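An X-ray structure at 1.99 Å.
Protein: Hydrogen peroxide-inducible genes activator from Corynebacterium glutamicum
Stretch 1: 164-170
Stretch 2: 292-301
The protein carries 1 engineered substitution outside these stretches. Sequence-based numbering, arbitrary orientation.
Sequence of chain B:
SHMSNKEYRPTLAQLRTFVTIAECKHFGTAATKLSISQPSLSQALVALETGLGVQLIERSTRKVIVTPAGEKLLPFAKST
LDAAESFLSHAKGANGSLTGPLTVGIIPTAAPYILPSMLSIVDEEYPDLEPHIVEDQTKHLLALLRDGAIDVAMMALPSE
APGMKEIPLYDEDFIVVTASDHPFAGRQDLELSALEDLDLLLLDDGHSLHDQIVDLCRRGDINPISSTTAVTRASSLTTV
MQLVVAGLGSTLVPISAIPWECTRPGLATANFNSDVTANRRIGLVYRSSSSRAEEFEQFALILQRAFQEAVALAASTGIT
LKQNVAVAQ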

ATOM      1  N   MET B 164      21.851  -6.158 -17.112  1.00 59.38           N
ATOM      2  CA  MET B 164      22.163  -4.728 -17.103  1.00 57.17           C
ATOM      3  C   MET B 164      23.626  -4.467 -17.409  1.00 56.47           C
ATOM      4  O   MET B 164      24.470  -5.294 -17.125  1.00 59.91           O
ATOM      5  CB  MET B 164      21.814  -4.125 -15.737  1.00 55.16           C
ATOM      6  CG  MET B 164      20.368  -4.297 -15.314  1.00 54.77           C
ATOM      7  SD  MET B 164      19.168  -3.678 -16.463  1.00 60.76           S
ATOM      8  CE  MET B 164      17.670  -3.993 -15.533  1.00 60.58           C
ATOM      9  N   LYS B 165      23.912  -3.319 -18.025  1.00 52.40           N
ATOM     10  CA  LYS B 165      25.279  -2.791 -18.087  1.00 54.37           C
ATOM     11  C   LYS B 165      25.406  -1.662 -17.064  1.00 47.15           C
ATOM     12  O   LYS B 165      24.443  -0.980 -16.766  1.00 47.33           O
ATOM     13  CB  LYS B 165      25.637  -2.255 -19.472  1.00 58.36           C
ATOM     14  CG  LYS B 165      25.764  -3.324 -20.556  1.00 67.17           C
ATOM     15  CD  LYS B 165      26.617  -2.889 -21.733  1.00 82.33           C
ATOM     16  CE  LYS B 165      26.107  -3.405 -23.092  1.00 78.96           C
ATOM     17  NZ  LYS B 165      26.423  -2.407 -24.159  1.00 80.35           N
ATOM     18  N   GLU B 166      26.621  -1.455 -16.582  1.00 48.65           N
ATOM     19  CA  GLU B 166      26.927  -0.468 -15.568  1.00 50.11           C
ATOM     20  C   GLU B 166      28.045   0.441 -16.064  1.00 50.45           C
ATOM     21  O   GLU B 166      29.083  -0.058 -16.517  1.00 50.64           O
ATOM     22  CB  GLU B 166      27.410  -1.186 -14.311  1.00 50.75           C
ATOM     23  CG  GLU B 166      26.388  -2.143 -13.729  1.00 53.51           C
ATOM     24  CD  GLU B 166      26.831  -2.841 -12.479  1.00 54.22           C
ATOM     25  OE1 GLU B 166      28.046  -2.896 -12.200  1.00 63.59           O
ATOM     26  OE2 GLU B 166      25.938  -3.327 -11.774  1.00 59.78           O
ATOM     27  N   ILE B 167      27.838   1.752 -15.980  1.00 40.25           N
ATOM     28  CA  ILE B 167      28.894   2.719 -16.254  1.00 40.50           C
ATOM     29  C   ILE B 167      29.299   3.319 -14.900  1.00 38.64           C
ATOM     30  O   ILE B 167      28.483   4.009 -14.299  1.00 37.34           O
ATOM     31  CB  ILE B 167      28.437   3.860 -17.192  1.00 39.36           C
ATOM     32  CG1 ILE B 167      27.882   3.312 -18.501  1.00 42.08           C
ATOM     33  CG2 ILE B 167      29.636   4.743 -17.529  1.00 40.32           C
ATOM     34  CD1 ILE B 167      27.186   4.359 -19.357  1.00 40.54           C
ATOM     35  N   PRO B 168      30.524   3.041 -14.418  1.00 42.65           N
ATOM     36  CA  PRO B 168      30.962   3.655 -13.163  1.00 43.20           C
ATOM     37  C   PRO B 168      31.079   5.168 -13.330  1.00 42.86           C
ATOM     38  O   PRO B 168      31.612   5.638 -14.367  1.00 41.45           O
ATOM     39  CB  PRO B 168      32.376   3.061 -12.937  1.00 43.27           C
ATOM     40  CG  PRO B 168      32.546   1.963 -13.918  1.00 46.51           C
ATOM     41  CD  PRO B 168      31.566   2.174 -15.004  1.00 44.90           C
ATOM     42  N   LEU B 169      30.563   5.923 -12.370  1.00 35.76           N
ATOM     43  CA  LEU B 169      30.608   7.399 -12.465  1.00 34.89           C
ATOM     44  C   LEU B 169      31.657   7.969 -11.532  1.00 35.83           C
ATOM     45  O   LEU B 169      32.595   8.621 -11.980  1.00 35.16           O
ATOM     46  CB  LEU B 169      29.244   8.007 -12.192  1.00 33.77           C
ATOM     47  CG  LEU B 169      28.118   7.557 -13.146  1.00 34.29           C
ATOM     48  CD1 LEU B 169      26.808   8.146 -12.718  1.00 33.72           C
ATOM     49  CD2 LEU B 169      28.450   7.999 -14.563  1.00 36.05           C
ATOM     50  N   TYR B 170      31.501   7.711 -10.240  1.00 40.63           N
ATOM     51  CA  TYR B 170      32.417   8.238  -9.225  1.00 40.78           C
ATOM     52  C   TYR B 170      32.248   7.508  -7.887  1.00 37.70           C
ATOM     53  O   TYR B 170      31.226   6.857  -7.663  1.00 37.09           O
ATOM     54  CB  TYR B 170      32.164   9.735  -9.028  1.00 38.25           C
ATOM     55  CG  TYR B 170      30.708  10.082  -8.789  1.00 37.90           C
ATOM     56  CD1 TYR B 170      30.137  10.018  -7.529  1.00 34.30           C
ATOM     57  CD2 TYR B 170      29.888  10.476  -9.843  1.00 36.42           C
ATOM     58  CE1 TYR B 170      28.818  10.332  -7.319  1.00 35.67           C
ATOM     59  CE2 TYR B 170      28.551  10.784  -9.633  1.00 35.08           C
ATOM     60  CZ  TYR B 170      28.028  10.721  -8.374  1.00 36.74           C
ATOM     61  OH  TYR B 170      26.717  11.040  -8.204  1.00 33.35           O
ATOM     62  N   ARG B 292      21.505   2.246 -27.196  1.00 64.61           N
ATOM     63  CA  ARG B 292      21.826   3.652 -26.898  1.00 56.57           C
ATOM     64  C   ARG B 292      23.059   3.822 -25.999  1.00 55.48           C
ATOM     65  O   ARG B 292      23.227   4.873 -25.363  1.00 56.03           O
ATOM     66  CB  ARG B 292      20.601   4.318 -26.281  1.00 54.57           C
ATOM     67  CG  ARG B 292      19.340   4.237 -27.113  1.00 60.63           C
ATOM     68  CD  ARG B 292      18.141   4.826 -26.410  1.00 54.51           C
ATOM     69  NE  ARG B 292      18.267   6.269 -26.325  1.00 59.76           N
ATOM     70  CZ  ARG B 292      17.458   7.080 -25.656  1.00 58.22           C
ATOM     71  NH1 ARG B 292      16.383   6.613 -25.031  1.00 57.91           N
ATOM     72  NH2 ARG B 292      17.695   8.388 -25.684  1.00 56.43           N
ATOM     73  N   ALA B 293      23.957   2.834 -25.986  1.00 50.52           N
ATOM     74  CA  ALA B 293      25.200   2.912 -25.204  1.00 50.71           C
ATOM     75  C   ALA B 293      25.896   4.274 -25.371  1.00 51.57           C
ATOM     76  O   ALA B 293      26.332   4.880 -24.387  1.00 51.69           O
ATOM     77  CB  ALA B 293      26.155   1.804 -25.640  1.00 50.28           C
ATOM     78  N   GLU B 294      26.019   4.740 -26.617  1.00 57.02           N
ATOM     79  CA  GLU B 294      26.764   5.954 -26.924  1.00 58.62           C
ATOM     80  C   GLU B 294      26.138   7.179 -26.256  1.00 54.06           C
ATOM     81  O   GLU B 294      26.839   7.980 -25.693  1.00 53.73           O
ATOM     82  CB  GLU B 294      26.882   6.168 -28.436  1.00 61.51           C
ATOM     83  CG  GLU B 294      28.033   7.069 -28.854  1.00 75.16           C
ATOM     84  CD  GLU B 294      28.037   7.410 -30.341  1.00 87.44           C
ATOM     85  OE1 GLU B 294      26.951   7.545 -30.948  1.00 80.63           O
ATOM     86  OE2 GLU B 294      29.142   7.565 -30.902  1.00 88.67           O
ATOM     87  N   GLU B 295      24.821   7.316 -26.330  1.00 51.71           N
ATOM     88  CA  GLU B 295      24.095   8.382 -25.638  1.00 54.73           C
ATOM     89  C   GLU B 295      24.191   8.282 -24.110  1.00 52.32           C
ATOM     90  O   GLU B 295      24.350   9.292 -23.455  1.00 47.35           O
ATOM     91  CB  GLU B 295      22.610   8.373 -25.963  1.00 58.78           C
ATOM     92  CG  GLU B 295      22.227   8.784 -27.344  1.00 65.97           C
ATOM     93  CD  GLU B 295      20.732   8.641 -27.549  1.00 69.44           C
ATOM     94  OE1 GLU B 295      19.976   9.531 -27.107  1.00 65.83           O
ATOM     95  OE2 GLU B 295      20.334   7.613 -28.156  1.00 68.19           O
ATOM     96  N   PHE B 296      24.050   7.080 -23.564  1.00 45.26           N
ATOM     97  CA  PHE B 296      24.137   6.897 -22.132  1.00 44.43           C
ATOM     98  C   PHE B 296      25.552   7.196 -21.610  1.00 44.75           C
ATOM     99  O   PHE B 296      25.687   7.726 -20.524  1.00 42.03           O
ATOM    100  CB  PHE B 296      23.677   5.500 -21.710  1.00 44.95           C
ATOM    101  CG  PHE B 296      22.245   5.174 -22.065  1.00 44.97           C
ATOM    102  CD1 PHE B 296      21.279   6.171 -22.331  1.00 44.06           C
ATOM    103  CD2 PHE B 296      21.855   3.854 -22.096  1.00 45.31           C
ATOM    104  CE1 PHE B 296      19.980   5.821 -22.632  1.00 47.21           C
ATOM    105  CE2 PHE B 296      20.550   3.517 -22.414  1.00 48.16           C
ATOM    106  CZ  PHE B 296      19.609   4.505 -22.663  1.00 47.06           C
ATOM    107  N   GLU B 297      26.570   6.898 -22.410  1.00 53.59           N
ATOM    108  CA  GLU B 297      27.956   7.261 -22.126  1.00 54.62           C
ATOM    109  C   GLU B 297      28.161   8.780 -22.107  1.00 55.32           C
ATOM    110  O   GLU B 297      28.950   9.298 -21.306  1.00 52.98           O
ATOM    111  CB  GLU B 297      28.906   6.659 -23.162  1.00 58.60           C
ATOM    112  CG  GLU B 297      30.283   6.361 -22.655  1.00 68.45           C
ATOM    113  CD  GLU B 297      30.309   5.099 -21.804  1.00 67.91           C
ATOM    114  OE1 GLU B 297      29.769   4.064 -22.274  1.00 72.03           O
ATOM    115  OE2 GLU B 297      30.882   5.140 -20.682  1.00 69.43           O
ATOM    116  N   GLN B 298      27.471   9.494 -22.995  1.00 43.55           N
ATOM    117  CA  GLN B 298      27.495  10.951 -22.957  1.00 47.34           C
ATOM    118  C   GLN B 298      26.756  11.449 -21.732  1.00 43.92           C
ATOM    119  O   GLN B 298      27.177  12.413 -21.106  1.00 40.47           O
ATOM    120  CB  GLN B 298      26.845  11.597 -24.191  1.00 49.49           C
ATOM    121  CG  GLN B 298      27.659  11.635 -25.461  1.00 57.01           C
ATOM    122  CD  GLN B 298      26.794  12.009 -26.665  1.00 58.88           C
ATOM    123  OE1 GLN B 298      26.302  11.121 -27.343  1.00 58.88           O
ATOM    124  NE2 GLN B 298      26.598  13.325 -26.941  1.00 53.75           N
ATOM    125  N   PHE B 299      25.639  10.819 -21.396  1.00 39.66           N
ATOM    126  CA  PHE B 299      24.917  11.228 -20.213  1.00 40.23           C
ATOM    127  C   PHE B 299      25.764  11.026 -18.984  1.00 39.60           C
ATOM    128  O   PHE B 299      25.725  11.843 -18.076  1.00 37.51           O
ATOM    129  CB  PHE B 299      23.578  10.484 -20.047  1.00 39.82           C
ATOM    130  CG  PHE B 299      22.674  11.123 -19.053  1.00 41.70           C
ATOM    131  CD1 PHE B 299      22.234  10.454 -17.914  1.00 39.49           C
ATOM    132  CD2 PHE B 299      22.313  12.438 -19.229  1.00 40.92           C
ATOM    133  CE1 PHE B 299      21.458  11.096 -16.981  1.00 39.27           C
ATOM    134  CE2 PHE B 299      21.497  13.085 -18.297  1.00 42.41           C
ATOM    135  CZ  PHE B 299      21.040  12.394 -17.184  1.00 41.43           C
ATOM    136  N   ALA B 300      26.518   9.922 -18.948  1.00 41.02           N
ATOM    137  CA  ALA B 300      27.427   9.655 -17.828  1.00 38.39           C
ATOM    138  C   ALA B 300      28.414  10.796 -17.612  1.00 40.25           C
ATOM    139  O   ALA B 300      28.698  11.167 -16.451  1.00 36.41           O
ATOM    140  CB  ALA B 300      28.194   8.366 -18.040  1.00 38.84           C
ATOM    141  N   LEU B 301      28.971  11.337 -18.702  1.00 40.30           N
ATOM    142  CA  LEU B 301      29.900  12.455 -18.581  1.00 39.03           C
ATOM    143  C   LEU B 301      29.239  13.672 -17.910  1.00 37.82           C
ATOM    144  O   LEU B 301      29.882  14.373 -17.108  1.00 39.68           O
ATOM    145  CB  LEU B 301      30.488  12.846 -19.950  1.00 43.37           C
ATOM    146  CG  LEU B 301      31.400  11.855 -20.682  1.00 45.63           C
ATOM    147  CD1 LEU B 301      31.768  12.491 -22.038  1.00 43.39           C
ATOM    148  CD2 LEU B 301      32.652  11.513 -19.849  1.00 46.33           C
TER

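Strand 164-170 lies along helix 293-301 with the two segments running in nearly the same direction, their axes inclined by 15° and 9.5 Å apart at closest approach. The backbones draw together toward their C-terminal ends: the CA atoms of Lys165 and Ala293 are 9.1 Å apart, whereas those of Leu169 and Ala300 are separated by 6.6 Å. No hydrogen bond crosses between the stretches, so the contact, which buries 235 Å² in total, depends on the fit of side chains.

Ile167 is the principal bump. Its CA-to-CB bond points toward the helix, and the side chain reaches the surface formed by Phe296, Glu297 and Ala300. With chi1 in m and chi2 in t, Ile167 CD1 extends to 3.9 Å from the carbonyl O of Phe296 and 4.4 Å from its CB. Phe296 O accepts a hydrogen bond from Ala300 N (2.8 Å) within the helix; the methyl group packs against it without hydrogen bonding. The Phe296 ring leads away from the strand, leaving the base of the side chain to meet the isoleucine.

Ile167 CG2 rests 3.9 Å from Ala300 CB, and Ile167 CD1 is only slightly farther from that methyl, at 4.3 Å. Glu297 folds in alongside the isoleucine, with chi1 in t and chi2 in p, bringing OE2 to 3.4 Å from Ile167 CG2; this is a van der Waals contact between a carboxylate oxygen and a methyl group.

Ala300 supplies the hollow where the backbones come close. Its single methyl is met by Leu169 as well as Ile167: although the Leu169 CA-to-CB bond points sideways, the end of the side chain turns nearer, placing CD2 3.5 Å from Ala300 CB. At the wider end the packing thins to a marginal approach, Lys165 NZ lying 4.5 Å from Ala293 CB, while the ammonium group finds its hydrogen bonding elsewhere in the structure.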